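Local coordinates for malonyl-CoA-[acyl-carrier-protein] transacylase (Coxiella burnetii, PDB 3TQE) that probably transfers the malonyl group from coenzyme A to holo-acyl carrier protein, supplying malonyl-ACP for fatty acid synthesis, at residues L23-P31 against P300-L308. Residues are numbered along the deposited sequence; the frame is centred on the assembly and turned at random.
Sequences LAELGLQQP and PLTTTELIL
Gln30, with CG beside its backbone N (chi1 -62°) and a bend at chi2, reaches out from the end of helix 24-29 to meet Thr304, whose OG1 likewise lies beside its own backbone N. NE2 of Gln30 donates to OG1 of Thr304 over 2.9 Å; the bond is nearly straight (170°), with the oxygen close to the amide plane, and the two side chains cross at about a right angle. Thr303 is the N-cap of the last helix, 304-313: its OG1 accepts from Leu306 N at 3.1 Å. That helix follows 297-300, an edge strand of the parallel four-stranded sheet in the acyl transferase fold, and its first turn crosses helix 24-29 almost perpendicularly (-86°). Leu26 fills the angle between them, CD1 resting 3.7 Å from Thr304 N and 4.2 Å from Ile307 CD1, while Cys80 of helix 63-83 touches both Leu26 and Ile307. One water bridges the backbones, accepting from Leu26 N and donating to Thr302 O at 2.7 Å. On the exposed flank, the extended Glu25 brings its carboxylate against the methyl group of Thr303, OE1 to CG2 3.4 Å.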
loop_
_atom_site.group_PDB
_atom_site.type_symbol
_atom_site.label_atom_id
_atom_site.label_comp_id
_atom_site.label_asym_id
_atom_site.label_seq_id
_atom_site.Cartn_x
_atom_site.Cartn_y
_atom_site.Cartn_z
ATOM N N LEU A 23 4.770 0.335 -15.824
ATOM C CA LEU A 23 5.462 -0.880 -16.195
ATOM C C LEU A 23 5.611 -1.112 -17.695
ATOM O O LEU A 23 5.980 -2.196 -18.107
ATOM C CB LEU A 23 4.836 -2.120 -15.517
ATOM C CG LEU A 23 5.147 -2.329 -14.045
ATOM C CD1 LEU A 23 4.657 -1.256 -13.167
ATOM C CD2 LEU A 23 4.614 -3.663 -13.601
ATOM N N ALA A 24 5.368 -0.095 -18.528
ATOM C CA ALA A 24 5.467 -0.326 -19.959
ATOM C C ALA A 24 6.862 -0.812 -20.377
ATOM O O ALA A 24 7.018 -1.762 -21.145
ATOM C CB ALA A 24 5.087 0.927 -20.732
ATOM N N GLU A 25 7.885 -0.186 -19.823
ATOM C CA GLU A 25 9.250 -0.581 -20.159
ATOM C C GLU A 25 9.556 -1.981 -19.676
ATOM O O GLU A 25 10.034 -2.819 -20.432
ATOM C CB GLU A 25 10.235 0.406 -19.592
ATOM C CG GLU A 25 11.649 0.059 -19.926
ATOM C CD GLU A 25 12.637 1.141 -19.551
ATOM O OE1 GLU A 25 12.233 2.207 -19.018
ATOM O OE2 GLU A 25 13.839 0.933 -19.841
ATOM N N LEU A 26 9.258 -2.254 -18.408
ATOM C CA LEU A 26 9.514 -3.568 -17.885
ATOM C C LEU A 26 8.725 -4.611 -18.650
ATOM O O LEU A 26 9.178 -5.722 -18.855
ATOM C CB LEU A 26 9.172 -3.602 -16.407
ATOM C CG LEU A 26 9.725 -4.760 -15.651
ATOM C CD1 LEU A 26 11.265 -4.738 -15.581
ATOM C CD2 LEU A 26 9.137 -4.709 -14.235
ATOM N N GLY A 27 7.522 -4.246 -19.069
ATOM C CA GLY A 27 6.693 -5.145 -19.865
ATOM C C GLY A 27 7.259 -5.501 -21.228
ATOM O O GLY A 27 7.017 -6.591 -21.740
ATOM N N LEU A 28 8.020 -4.587 -21.808
ATOM C CA LEU A 28 8.741 -4.898 -23.032
ATOM C C LEU A 28 9.924 -5.807 -22.770
ATOM O O LEU A 28 10.244 -6.690 -23.549
ATOM C CB LEU A 28 9.224 -3.613 -23.676
ATOM C CG LEU A 28 8.184 -2.690 -24.241
ATOM C CD1 LEU A 28 8.825 -1.347 -24.600
ATOM C CD2 LEU A 28 7.537 -3.345 -25.451
ATOM N N GLN A 29 10.592 -5.574 -21.659
ATOM C CA GLN A 29 11.820 -6.265 -21.335
ATOM C C GLN A 29 11.649 -7.654 -20.811
ATOM O O GLN A 29 12.492 -8.513 -21.033
ATOM C CB GLN A 29 12.572 -5.455 -20.285
ATOM C CG GLN A 29 13.029 -4.110 -20.738
ATOM C CD GLN A 29 13.759 -3.329 -19.670
ATOM O OE1 GLN A 29 14.684 -2.533 -19.982
ATOM N NE2 GLN A 29 13.352 -3.508 -18.428
ATOM N N GLN A 30 10.592 -7.849 -20.027
ATOM C CA GLN A 30 10.421 -9.080 -19.270
ATOM C C GLN A 30 9.059 -9.707 -19.519
ATOM O O GLN A 30 8.048 -9.200 -19.044
ATOM C CB GLN A 30 10.552 -8.751 -17.793
ATOM C CG GLN A 30 11.879 -8.216 -17.384
ATOM C CD GLN A 30 13.023 -9.170 -17.673
ATOM O OE1 GLN A 30 12.844 -10.393 -17.712
ATOM N NE2 GLN A 30 14.234 -8.613 -17.841
ATOM N N PRO A 31 9.028 -10.843 -20.224
ATOM C CA PRO A 31 7.821 -11.577 -20.509
ATOM C C PRO A 31 6.995 -11.909 -19.276
ATOM O O PRO A 31 5.787 -11.995 -19.368
ATOM C CB PRO A 31 8.339 -12.846 -21.167
ATOM C CG PRO A 31 9.576 -12.399 -21.849
ATOM C CD PRO A 31 10.174 -11.389 -20.975
ATOM N N PRO A 300 14.538 1.793 -6.523
ATOM C CA PRO A 300 13.451 1.498 -7.420
ATOM C C PRO A 300 13.712 0.240 -8.227
ATOM O O PRO A 300 14.864 -0.159 -8.442
ATOM C CB PRO A 300 13.437 2.701 -8.343
ATOM C CG PRO A 300 14.798 3.119 -8.411
ATOM C CD PRO A 300 15.421 2.826 -7.070
ATOM N N LEU A 301 12.640 -0.368 -8.698
ATOM C CA LEU A 301 12.710 -1.654 -9.375
ATOM C C LEU A 301 11.916 -1.679 -10.674
ATOM O O LEU A 301 11.407 -2.719 -11.066
ATOM C CB LEU A 301 12.202 -2.741 -8.452
ATOM C CG LEU A 301 12.999 -3.002 -7.176
ATOM C CD1 LEU A 301 12.304 -4.116 -6.411
ATOM C CD2 LEU A 301 14.456 -3.364 -7.461
ATOM N N THR A 302 11.798 -0.543 -11.331
ATOM C CA THR A 302 10.839 -0.424 -12.414
ATOM C C THR A 302 11.406 -0.687 -13.810
ATOM O O THR A 302 10.684 -0.584 -14.800
ATOM C CB THR A 302 10.184 0.932 -12.363
ATOM O OG1 THR A 302 11.197 1.928 -12.225
ATOM C CG2 THR A 302 9.201 1.011 -11.192
ATOM N N THR A 303 12.676 -1.063 -13.886
ATOM C CA THR A 303 13.268 -1.531 -15.131
ATOM C C THR A 303 14.270 -2.613 -14.836
ATOM O O THR A 303 14.704 -2.779 -13.700
ATOM C CB THR A 303 14.018 -0.418 -15.885
ATOM O OG1 THR A 303 15.218 -0.086 -15.161
ATOM C CG2 THR A 303 13.173 0.830 -16.087
ATOM N N THR A 304 14.644 -3.349 -15.865
ATOM C CA THR A 304 15.594 -4.425 -15.718
ATOM C C THR A 304 16.893 -3.865 -15.179
ATOM O O THR A 304 17.488 -4.456 -14.283
ATOM C CB THR A 304 15.812 -5.167 -17.045
ATOM O OG1 THR A 304 14.580 -5.774 -17.409
ATOM C CG2 THR A 304 16.872 -6.220 -16.921
ATOM N N GLU A 305 17.347 -2.737 -15.714
ATOM C CA GLU A 305 18.620 -2.161 -15.253
ATOM C C GLU A 305 18.544 -1.789 -13.775
ATOM O O GLU A 305 19.471 -2.049 -13.020
ATOM C CB GLU A 305 19.008 -0.926 -16.081
ATOM C CG GLU A 305 20.405 -0.336 -15.774
ATOM C CD GLU A 305 21.059 0.504 -16.932
ATOM O OE1 GLU A 305 20.438 1.484 -17.473
ATOM O OE2 GLU A 305 22.242 0.201 -17.283
ATOM N N LEU A 306 17.428 -1.212 -13.349
ATOM C CA LEU A 306 17.276 -0.834 -11.957
ATOM C C LEU A 306 17.256 -2.057 -11.062
ATOM O O LEU A 306 17.852 -2.047 -9.992
ATOM C CB LEU A 306 16.023 -0.005 -11.773
ATOM C CG LEU A 306 16.103 1.394 -12.359
ATOM C CD1 LEU A 306 14.737 2.019 -12.322
ATOM C CD2 LEU A 306 17.112 2.273 -11.678
ATOM N N ILE A 307 16.588 -3.111 -11.497
ATOM C CA ILE A 307 16.540 -4.342 -10.727
ATOM C C ILE A 307 17.941 -4.914 -10.586
ATOM O O ILE A 307 18.363 -5.289 -9.497
ATOM C CB ILE A 307 15.579 -5.370 -11.342
ATOM C CG1 ILE A 307 14.141 -4.866 -11.156
ATOM C CG2 ILE A 307 15.803 -6.746 -10.734
ATOM C CD1 ILE A 307 13.127 -5.608 -11.971
ATOM N N LEU A 308 18.671 -4.989 -11.690
ATOM C CA LEU A 308 20.015 -5.547 -11.629
ATOM C C LEU A 308 20.929 -4.700 -10.771
ATOM O O LEU A 308 21.726 -5.240 -10.025
ATOM C CB LEU A 308 20.577 -5.710 -13.034
ATOM C CG LEU A 308 19.882 -6.803 -13.852
ATOM C CD1 LEU A 308 20.322 -6.666 -15.292
ATOM C CD2 LEU A 308 20.150 -8.199 -13.345
HETATM O O HOH W 1 8.612 -0.174 -16.453
#